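Local coordinates for LPG0439 HIT-related domain-containing protein (Legionella pneumophila subsp. pneumophila, PDB 5L0L) that is of unknown function but, as a HIT-related domain from a predicted membrane protein, may act on nucleotides as HIT proteins do, at residues A[129-137]-A[147-158]; A[183-194]-A[207-215]. All coordinates share one frame; numbering follows the deposited sequence.

Contact 1: A[129-137]-A[147-158]. With SO4 (sulfate ion), chain C.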
loop_
_atom_site.group_PDB
_atom_site.type_symbol
_atom_site.label_atom_id
_atom_site.label_comp_id
_atom_site.label_asym_id
_atom_site.label_seq_id
_atom_site.Cartn_x
_atom_site.Cartn_y
_atom_site.Cartn_z
ATOM N N LEU A 129 0.343 6.197 -5.260
ATOM C CA LEU A 129 -0.464 5.148 -4.695
ATOM C C LEU A 129 -1.889 5.633 -4.474
ATOM O O LEU A 129 -2.166 6.830 -4.531
ATOM C CB LEU A 129 0.133 4.568 -3.421
ATOM C CG LEU A 129 0.330 5.402 -2.162
ATOM C CD1 LEU A 129 -0.966 5.628 -1.402
ATOM C CD2 LEU A 129 1.341 4.715 -1.252
ATOM N N HIS A 130 -2.760 4.664 -4.251
ATOM C CA HIS A 130 -4.207 4.874 -4.095
ATOM C C HIS A 130 -4.551 4.588 -2.652
ATOM O O HIS A 130 -4.019 3.660 -2.064
ATOM C CB HIS A 130 -4.982 3.883 -4.962
ATOM C CG HIS A 130 -4.630 3.964 -6.400
ATOM N ND1 HIS A 130 -5.178 4.906 -7.233
ATOM C CD2 HIS A 130 -3.720 3.279 -7.136
ATOM C CE1 HIS A 130 -4.624 4.793 -8.434
ATOM N NE2 HIS A 130 -3.772 3.780 -8.409
HETATM N N MSE A 131 -5.481 5.353 -2.102
HETATM C CA MSE A 131 -5.959 5.132 -0.729
HETATM C C MSE A 131 -7.469 5.378 -0.715
HETATM O O MSE A 131 -7.987 6.206 -1.500
HETATM C CB MSE A 131 -5.213 6.057 0.239
HETATM C CG MSE A 131 -5.652 5.847 1.662
HETATM SE SE MSE A 131 -4.625 6.954 2.948
HETATM C CE MSE A 131 -2.857 6.186 2.635
ATOM N N TRP A 132 -8.186 4.624 0.111
ATOM C CA TRP A 132 -9.645 4.747 0.180
ATOM C C TRP A 132 -10.119 4.213 1.511
ATOM O O TRP A 132 -9.311 3.669 2.305
ATOM C CB TRP A 132 -10.311 3.991 -0.996
ATOM C CG TRP A 132 -9.996 2.531 -0.972
ATOM C CD1 TRP A 132 -10.771 1.534 -0.454
ATOM C CD2 TRP A 132 -8.805 1.892 -1.472
ATOM N NE1 TRP A 132 -10.124 0.321 -0.565
ATOM C CE2 TRP A 132 -8.928 0.509 -1.196
ATOM C CE3 TRP A 132 -7.647 2.349 -2.119
ATOM C CZ2 TRP A 132 -7.953 -0.425 -1.557
ATOM C CZ3 TRP A 132 -6.658 1.431 -2.425
ATOM C CH2 TRP A 132 -6.807 0.065 -2.141
ATOM N N GLY A 133 -11.397 4.407 1.777
ATOM C CA GLY A 133 -12.014 3.970 3.049
ATOM C C GLY A 133 -13.030 2.858 2.821
ATOM O O GLY A 133 -13.678 2.791 1.745
ATOM N N ARG A 134 -13.174 2.000 3.835
ATOM C CA ARG A 134 -14.177 0.956 3.886
ATOM C C ARG A 134 -15.129 1.155 5.071
ATOM O O ARG A 134 -14.750 1.615 6.157
ATOM C CB ARG A 134 -13.536 -0.453 3.950
ATOM C CG ARG A 134 -12.498 -0.733 2.862
ATOM C CD ARG A 134 -13.107 -0.701 1.449
ATOM N NE ARG A 134 -14.122 -1.730 1.257
ATOM C CZ ARG A 134 -13.852 -3.016 0.995
ATOM N NH1 ARG A 134 -14.851 -3.854 0.872
ATOM N NH2 ARG A 134 -12.598 -3.471 0.840
ATOM N N GLY A 135 -16.346 0.713 4.860
ATOM C CA GLY A 135 -17.403 0.832 5.840
ATOM C C GLY A 135 -18.749 0.546 5.207
ATOM O O GLY A 135 -18.804 -0.182 4.216
ATOM N N ASP A 136 -19.834 1.068 5.787
ATOM C CA ASP A 136 -21.146 0.869 5.203
ATOM C C ASP A 136 -21.217 1.635 3.879
ATOM O O ASP A 136 -21.191 2.863 3.889
ATOM C CB ASP A 136 -22.230 1.361 6.177
ATOM C CG ASP A 136 -23.636 1.234 5.621
ATOM O OD1 ASP A 136 -23.854 0.874 4.452
ATOM O OD2 ASP A 136 -24.559 1.526 6.414
ATOM N N PRO A 137 -21.323 0.934 2.747
ATOM C CA PRO A 137 -21.364 1.649 1.472
ATOM C C PRO A 137 -22.488 2.641 1.305
ATOM O O PRO A 137 -22.326 3.595 0.552
ATOM C CB PRO A 137 -21.523 0.531 0.444
ATOM C CG PRO A 137 -20.928 -0.677 1.118
ATOM C CD PRO A 137 -21.382 -0.527 2.535
ATOM N N LEU A 147 -20.483 6.539 0.881
ATOM C CA LEU A 147 -19.149 5.998 0.729
ATOM C C LEU A 147 -18.984 5.222 -0.579
ATOM O O LEU A 147 -18.021 5.435 -1.309
ATOM C CB LEU A 147 -18.815 5.095 1.925
ATOM C CG LEU A 147 -17.384 4.500 1.914
ATOM C CD1 LEU A 147 -16.350 5.604 2.104
ATOM C CD2 LEU A 147 -17.256 3.415 2.989
ATOM N N ARG A 148 -19.955 4.350 -0.865
ATOM C CA ARG A 148 -19.918 3.435 -1.996
ATOM C C ARG A 148 -18.770 2.432 -1.863
ATOM O O ARG A 148 -18.086 2.380 -0.831
ATOM C CB ARG A 148 -19.866 4.200 -3.337
ATOM C CG ARG A 148 -21.025 5.180 -3.501
ATOM C CD ARG A 148 -20.652 6.140 -4.611
ATOM N NE ARG A 148 -21.742 7.007 -4.949
ATOM C CZ ARG A 148 -21.840 8.310 -4.683
ATOM N NH1 ARG A 148 -20.912 9.003 -4.037
ATOM N NH2 ARG A 148 -22.951 8.914 -5.063
ATOM N N GLY A 149 -18.568 1.601 -2.878
ATOM C CA GLY A 149 -17.602 0.514 -2.791
ATOM C C GLY A 149 -18.281 -0.734 -2.234
ATOM O O GLY A 149 -19.445 -0.689 -1.814
ATOM N N PRO A 150 -17.602 -1.887 -2.304
ATOM C CA PRO A 150 -18.184 -3.129 -1.820
ATOM C C PRO A 150 -18.249 -3.185 -0.306
ATOM O O PRO A 150 -17.472 -2.511 0.399
ATOM C CB PRO A 150 -17.276 -4.223 -2.426
ATOM C CG PRO A 150 -16.048 -3.541 -2.848
ATOM C CD PRO A 150 -16.300 -2.075 -2.948
ATOM N N GLU A 151 -19.149 -4.017 0.210
ATOM C CA GLU A 151 -19.224 -4.203 1.662
ATOM C C GLU A 151 -17.903 -4.724 2.256
ATOM O O GLU A 151 -17.233 -5.495 1.596
ATOM C CB GLU A 151 -20.329 -5.199 2.022
ATOM C CG GLU A 151 -21.691 -4.591 1.881
ATOM C CD GLU A 151 -22.806 -5.603 2.049
ATOM O OE1 GLU A 151 -22.537 -6.767 2.368
ATOM O OE2 GLU A 151 -23.949 -5.173 1.866
ATOM N N PRO A 152 -17.537 -4.301 3.480
ATOM C CA PRO A 152 -16.349 -4.816 4.185
ATOM C C PRO A 152 -16.282 -6.321 4.185
ATOM O O PRO A 152 -17.321 -6.993 4.292
ATOM C CB PRO A 152 -16.498 -4.238 5.594
ATOM C CG PRO A 152 -17.209 -2.957 5.367
ATOM C CD PRO A 152 -18.193 -3.258 4.280
ATOM N N GLY A 153 -15.079 -6.825 3.963
ATOM C CA GLY A 153 -14.831 -8.250 3.727
ATOM C C GLY A 153 -14.536 -8.582 2.286
ATOM O O GLY A 153 -13.776 -9.525 2.010
ATOM N N LEU A 154 -15.174 -7.859 1.368
ATOM C CA LEU A 154 -15.006 -8.107 -0.062
ATOM C C LEU A 154 -13.827 -7.282 -0.575
ATOM O O LEU A 154 -13.534 -6.210 -0.027
ATOM C CB LEU A 154 -16.261 -7.718 -0.833
ATOM C CG LEU A 154 -17.530 -8.473 -0.418
ATOM C CD1 LEU A 154 -18.747 -7.914 -1.135
ATOM C CD2 LEU A 154 -17.352 -9.961 -0.684
HETATM N N MSE A 155 -13.189 -7.758 -1.629
HETATM C CA MSE A 155 -12.123 -7.004 -2.296
HETATM C C MSE A 155 -12.619 -5.751 -3.014
HETATM O O MSE A 155 -13.543 -5.818 -3.811
HETATM C CB MSE A 155 -11.434 -7.905 -3.334
HETATM C CG MSE A 155 -10.236 -7.272 -4.045
HETATM SE SE MSE A 155 -8.697 -7.255 -2.836
HETATM C CE MSE A 155 -8.261 -9.138 -2.927
ATOM N N PHE A 156 -11.978 -4.617 -2.752
ATOM C CA PHE A 156 -12.226 -3.368 -3.475
ATOM C C PHE A 156 -11.394 -3.384 -4.759
ATOM O O PHE A 156 -10.162 -3.478 -4.702
ATOM C CB PHE A 156 -11.835 -2.187 -2.595
ATOM C CG PHE A 156 -12.273 -0.838 -3.122
ATOM C CD1 PHE A 156 -11.707 -0.298 -4.265
ATOM C CD2 PHE A 156 -13.222 -0.092 -2.443
ATOM C CE1 PHE A 156 -12.087 0.971 -4.739
ATOM C CE2 PHE A 156 -13.605 1.158 -2.910
ATOM C CZ PHE A 156 -13.036 1.696 -4.038
ATOM N N ASP A 157 -12.038 -3.370 -5.919
ATOM C CA ASP A 157 -11.306 -3.448 -7.180
ATOM C C ASP A 157 -11.001 -2.040 -7.668
ATOM O O ASP A 157 -11.924 -1.270 -7.941
ATOM C CB ASP A 157 -12.088 -4.237 -8.245
ATOM C CG ASP A 157 -11.188 -4.715 -9.374
ATOM O OD1 ASP A 157 -10.421 -3.915 -9.994
ATOM O OD2 ASP A 157 -11.190 -5.936 -9.644
ATOM N N LEU A 158 -9.709 -1.697 -7.763
ATOM C CA LEU A 158 -9.295 -0.360 -8.193
ATOM C C LEU A 158 -9.443 -0.115 -9.700
ATOM O O LEU A 158 -9.327 1.036 -10.128
ATOM C CB LEU A 158 -7.863 -0.030 -7.733
ATOM C CG LEU A 158 -7.716 0.053 -6.213
ATOM C CD1 LEU A 158 -6.249 0.087 -5.832
ATOM C CD2 LEU A 158 -8.442 1.248 -5.577
HETATM S S SO4 C . -2.635 2.468 -11.382
HETATM O O1 SO4 C . -2.723 3.947 -11.559
HETATM O O2 SO4 C . -1.995 2.045 -12.622
HETATM O O3 SO4 C . -1.865 2.401 -10.146
HETATM O O4 SO4 C . -4.083 2.226 -11.322
HETATM O O HOH W 1 -15.671 1.494 0.186
HETATM O O HOH W 2 -16.546 -0.380 1.984
#
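Arg134 reaches from strand 128-134 into the bend of loop 147-158 and holds it by its carbonyls. NH1 and NH2 both bond Leu154 O end-on in the guanidinium plane, NH1 at 2.8 Å and NH2 at 3.0 Å. NH1 also bonds Pro150 O at 3.0 Å, arriving well above that carbonyl's plane. Bends at chi2 and chi3 (-63° and -62°) fold the chain back to put the group there. NH2 has a further acceptor in Gln98 OE1, while NE donates to a water that also accepts from Gly135 N and lies within bonding distance of Pro150 O. A second water sits between Gly133 O and Arg148 O, and Arg148 N bonds Pro137 O at 2.9 Å. Two residues earlier in the strand, the five-membered ring of Trp132 stacks face-to-face on Phe156, centroids 4.1 Å apart, and Leu158 CD2 packs over the six-membered ring of Trp132 on the same side; Trp132 NE1 bonds Gln98 OE1. His130 NE2 donates to O3 of a sulfate, probably from the crystallisation liquor, also held by His128 NE2; it may mark a HIT-like phosphate site. A buried cation thus spends its hydrogens on neutral carbonyls, Gln98 and water, fixing an irregular loop on the strand.

Contact 2: A[183-194]-A[207-215]; sequences LAMFKLKLAEYV and LKVTIHDKK
Helix 176-194 lies against strand 207-211, an outermost strand of the six-stranded antiparallel sheet, and this contact is the helix-on-sheet packing at that edge. The short segments run roughly antiparallel, at 148°, with axes 9.6 Å apart. Val209 and Ile211, two residues apart in the strand, point toward the helix, which answers with Lys187, Leu190 and Val194 from successive turns. Leu190 CD2 touches both strand side chains, 3.8 Å from Ile211 CD1 and 3.9 Å from Val209 CG1. Val194 CG2 and Val209 CG2 meet at 3.7 Å, methyls side by side, with the two side chains pointing opposite ways. Lys187 runs slantwise over Ile211, and its CD lies 3.7 Å from Ile211 CG2. Extended beyond CG (chi2 174°, chi3 -175°), the lysine lays its methylenes over that methyl and carries the ammonium past the strand's end, where NZ donates to His212 O at 2.9 Å, the donor nearly in line with the C=O bond. Beneath the helix, Leu190 also touches Ala27 of strand 25-31, the neighbour to which strand 207-211 is hydrogen-bonded. Branched aliphatic residues at alternate strand positions, facing a helix ridge spaced three or four residues apart, are typical of helix-on-antiparallel-sheet packing in an alpha+beta fold, as in HIT-like domains.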
loop_
_atom_site.group_PDB
_atom_site.type_symbol
_atom_site.label_atom_id
_atom_site.label_comp_id
_atom_site.label_asym_id
_atom_site.label_seq_id
_atom_site.Cartn_x
_atom_site.Cartn_y
_atom_site.Cartn_z
ATOM N N LEU A 183 -14.287 17.078 -1.035
ATOM C CA LEU A 183 -13.048 17.886 -1.091
ATOM C C LEU A 183 -12.930 18.806 0.107
ATOM O O LEU A 183 -11.921 18.802 0.814
ATOM C CB LEU A 183 -13.024 18.752 -2.353
ATOM C CG LEU A 183 -12.586 18.196 -3.702
ATOM C CD1 LEU A 183 -12.820 19.193 -4.820
ATOM C CD2 LEU A 183 -11.115 17.821 -3.701
ATOM N N ALA A 184 -13.984 19.575 0.357
ATOM C CA ALA A 184 -13.990 20.506 1.491
ATOM C C ALA A 184 -13.739 19.767 2.805
ATOM O O ALA A 184 -12.979 20.260 3.653
ATOM C CB ALA A 184 -15.320 21.270 1.529
HETATM N N MSE A 185 -14.350 18.590 2.994
HETATM C CA MSE A 185 -14.170 17.862 4.254
HETATM C C MSE A 185 -12.793 17.257 4.369
HETATM O O MSE A 185 -12.220 17.254 5.460
HETATM C CB MSE A 185 -15.273 16.827 4.454
HETATM C CG MSE A 185 -15.310 16.227 5.847
HETATM SE SE MSE A 185 -15.586 17.574 7.262
HETATM C CE MSE A 185 -17.446 17.849 7.135
ATOM N N PHE A 186 -12.245 16.725 3.264
ATOM C CA PHE A 186 -10.861 16.222 3.302
ATOM C C PHE A 186 -9.889 17.344 3.682
ATOM O O PHE A 186 -9.017 17.144 4.531
ATOM C CB PHE A 186 -10.446 15.559 2.001
ATOM C CG PHE A 186 -10.690 14.066 1.983
ATOM C CD1 PHE A 186 -11.975 13.569 1.906
ATOM C CD2 PHE A 186 -9.638 13.164 2.058
ATOM C CE1 PHE A 186 -12.224 12.197 1.904
ATOM C CE2 PHE A 186 -9.878 11.783 2.038
ATOM C CZ PHE A 186 -11.172 11.303 1.955
ATOM N N LYS A 187 -10.069 18.520 3.078
ATOM C CA LYS A 187 -9.204 19.669 3.410
ATOM C C LYS A 187 -9.302 20.058 4.889
ATOM O O LYS A 187 -8.293 20.245 5.552
ATOM C CB LYS A 187 -9.534 20.876 2.538
ATOM C CG LYS A 187 -9.116 20.728 1.100
ATOM C CD LYS A 187 -9.593 21.891 0.273
ATOM C CE LYS A 187 -9.289 21.710 -1.208
ATOM N NZ LYS A 187 -9.820 22.834 -2.024
ATOM N N LEU A 188 -10.520 20.142 5.399
ATOM C CA LEU A 188 -10.734 20.500 6.785
ATOM C C LEU A 188 -10.149 19.474 7.748
ATOM O O LEU A 188 -9.455 19.847 8.704
ATOM C CB LEU A 188 -12.212 20.751 7.078
ATOM C CG LEU A 188 -12.520 21.159 8.526
ATOM C CD1 LEU A 188 -11.776 22.422 8.909
ATOM C CD2 LEU A 188 -14.023 21.338 8.712
ATOM N N LYS A 189 -10.410 18.185 7.506
ATOM C CA LYS A 189 -9.904 17.163 8.407
ATOM C C LYS A 189 -8.366 17.139 8.378
ATOM O O LYS A 189 -7.736 16.970 9.409
ATOM C CB LYS A 189 -10.487 15.776 8.090
ATOM C CG LYS A 189 -11.981 15.631 8.366
ATOM C CD LYS A 189 -12.351 15.940 9.784
ATOM C CE LYS A 189 -13.802 15.633 10.152
ATOM N NZ LYS A 189 -14.016 16.323 11.463
ATOM N N LEU A 190 -7.778 17.339 7.213
ATOM C CA LEU A 190 -6.325 17.394 7.111
ATOM C C LEU A 190 -5.765 18.609 7.838
ATOM O O LEU A 190 -4.787 18.494 8.605
ATOM C CB LEU A 190 -5.898 17.389 5.648
ATOM C CG LEU A 190 -4.389 17.477 5.380
ATOM C CD1 LEU A 190 -3.625 16.370 6.063
ATOM C CD2 LEU A 190 -4.155 17.507 3.881
ATOM N N ALA A 191 -6.403 19.763 7.623
ATOM C CA ALA A 191 -5.941 21.002 8.266
ATOM C C ALA A 191 -6.054 20.867 9.783
ATOM O O ALA A 191 -5.130 21.284 10.504
ATOM C CB ALA A 191 -6.697 22.215 7.755
ATOM N N GLU A 192 -7.141 20.262 10.267
ATOM C CA GLU A 192 -7.285 20.015 11.713
ATOM C C GLU A 192 -6.186 19.098 12.229
ATOM O O GLU A 192 -5.591 19.328 13.297
ATOM C CB GLU A 192 -8.647 19.422 12.041
ATOM C CG GLU A 192 -9.766 20.447 11.938
ATOM C CD GLU A 192 -11.164 19.875 11.958
ATOM O OE1 GLU A 192 -11.359 18.660 11.825
ATOM O OE2 GLU A 192 -12.117 20.666 12.082
ATOM N N TYR A 193 -5.946 18.040 11.478
ATOM C CA TYR A 193 -4.962 17.041 11.904
ATOM C C TYR A 193 -3.574 17.644 12.018
ATOM O O TYR A 193 -2.828 17.334 12.968
ATOM C CB TYR A 193 -4.936 15.799 10.990
ATOM C CG TYR A 193 -4.068 14.720 11.611
ATOM C CD1 TYR A 193 -4.496 14.024 12.747
ATOM C CD2 TYR A 193 -2.783 14.478 11.146
ATOM C CE1 TYR A 193 -3.693 13.068 13.357
ATOM C CE2 TYR A 193 -1.975 13.530 11.751
ATOM C CZ TYR A 193 -2.423 12.822 12.840
ATOM O OH TYR A 193 -1.597 11.874 13.449
ATOM N N VAL A 194 -3.214 18.479 11.065
ATOM C CA VAL A 194 -1.893 19.124 11.058
ATOM C C VAL A 194 -1.652 20.028 12.296
ATOM O O VAL A 194 -0.490 20.236 12.677
ATOM C CB VAL A 194 -1.728 19.935 9.762
ATOM C CG1 VAL A 194 -0.615 20.959 9.843
ATOM C CG2 VAL A 194 -1.511 19.011 8.594
ATOM N N LEU A 207 7.168 16.924 7.596
ATOM C CA LEU A 207 6.114 17.126 6.589
ATOM C C LEU A 207 5.556 18.537 6.673
ATOM O O LEU A 207 5.137 18.947 7.746
ATOM C CB LEU A 207 4.963 16.149 6.816
ATOM C CG LEU A 207 5.272 14.660 6.734
ATOM C CD1 LEU A 207 4.012 13.819 6.742
ATOM C CD2 LEU A 207 6.037 14.401 5.459
ATOM N N LYS A 208 5.550 19.250 5.555
ATOM C CA LYS A 208 4.876 20.545 5.437
ATOM C C LYS A 208 3.712 20.409 4.461
ATOM O O LYS A 208 3.895 20.017 3.303
ATOM C CB LYS A 208 5.847 21.620 4.978
ATOM C CG LYS A 208 6.789 22.010 6.121
ATOM C CD LYS A 208 8.005 22.826 5.686
ATOM C CE LYS A 208 8.904 23.109 6.890
ATOM N NZ LYS A 208 10.325 23.378 6.509
ATOM N N VAL A 209 2.532 20.754 4.947
ATOM C CA VAL A 209 1.293 20.589 4.220
ATOM C C VAL A 209 0.781 21.968 3.794
ATOM O O VAL A 209 0.681 22.861 4.636
ATOM C CB VAL A 209 0.246 19.947 5.149
ATOM C CG1 VAL A 209 -1.091 19.817 4.443
ATOM C CG2 VAL A 209 0.736 18.613 5.679
ATOM N N THR A 210 0.479 22.132 2.506
ATOM C CA THR A 210 -0.206 23.306 1.990
ATOM C C THR A 210 -1.537 22.875 1.325
ATOM O O THR A 210 -1.534 22.250 0.251
ATOM C CB THR A 210 0.665 24.049 0.954
ATOM O OG1 THR A 210 1.919 24.378 1.554
ATOM C CG2 THR A 210 -0.002 25.349 0.492
ATOM N N ILE A 211 -2.653 23.258 1.937
ATOM C CA ILE A 211 -3.985 22.963 1.403
ATOM C C ILE A 211 -4.160 23.737 0.105
ATOM O O ILE A 211 -3.776 24.897 0.031
ATOM C CB ILE A 211 -5.102 23.401 2.362
ATOM C CG1 ILE A 211 -5.019 22.667 3.700
ATOM C CG2 ILE A 211 -6.484 23.234 1.713
ATOM C CD1 ILE A 211 -5.179 21.174 3.660
ATOM N N HIS A 212 -4.720 23.105 -0.914
ATOM C CA HIS A 212 -4.979 23.749 -2.197
ATOM C C HIS A 212 -6.216 24.654 -2.114
ATOM O O HIS A 212 -7.293 24.173 -1.841
ATOM C CB HIS A 212 -5.225 22.699 -3.277
ATOM C CG HIS A 212 -5.522 23.274 -4.629
ATOM N ND1 HIS A 212 -4.531 23.652 -5.504
ATOM C CD2 HIS A 212 -6.691 23.514 -5.267
ATOM C CE1 HIS A 212 -5.071 24.095 -6.626
ATOM N NE2 HIS A 212 -6.384 24.035 -6.501
ATOM N N ASP A 213 -6.061 25.955 -2.348
ATOM C CA ASP A 213 -7.228 26.849 -2.448
ATOM C C ASP A 213 -7.928 26.657 -3.798
ATOM O O ASP A 213 -7.281 26.708 -4.843
ATOM C CB ASP A 213 -6.824 28.327 -2.291
ATOM C CG ASP A 213 -6.317 28.646 -0.896
ATOM O OD1 ASP A 213 -6.540 27.843 0.032
ATOM O OD2 ASP A 213 -5.686 29.713 -0.714
ATOM N N LYS A 214 -9.233 26.403 -3.763
ATOM C CA LYS A 214 -10.042 26.300 -4.996
ATOM C C LYS A 214 -9.917 27.572 -5.867
ATOM O O LYS A 214 -9.885 28.695 -5.345
ATOM C CB LYS A 214 -11.521 26.053 -4.673
ATOM C CG LYS A 214 -11.979 24.616 -4.815
ATOM C CD LYS A 214 -13.502 24.551 -4.930
ATOM C CE LYS A 214 -14.000 23.112 -5.084
ATOM N NZ LYS A 214 -13.601 22.523 -6.381
ATOM N N LYS A 215 -9.841 27.370 -7.185
ATOM C CA LYS A 215 -9.628 28.456 -8.155
ATOM C C LYS A 215 -10.866 28.603 -9.043
ATOM O O LYS A 215 -11.356 29.718 -9.253
ATOM C CB LYS A 215 -8.385 28.177 -8.999
HETATM O O HOH W 3 -10.524 25.858 -0.581
#

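Contact 1 and contact 2 both rest on the six-stranded antiparallel sheet, with centres 23 Å apart and no touch between them; strand 128-134 lies next to one outermost strand, whereas strand 207-211 is the outermost at the other edge. They follow in series along the chain. Half of the touching residues of contact 1 are buried, and polar bonds, water and aromatic stacking hold a loop without regular structure, close to a bound sulfate and to the second subunit. Contact 2 is mostly partly exposed: aliphatic side chains seat a helix, and one lysine-to-carbonyl bond joins it to the chain just beyond the strand. Polar bonds weigh more in contact 1, aliphatic packing in contact 2.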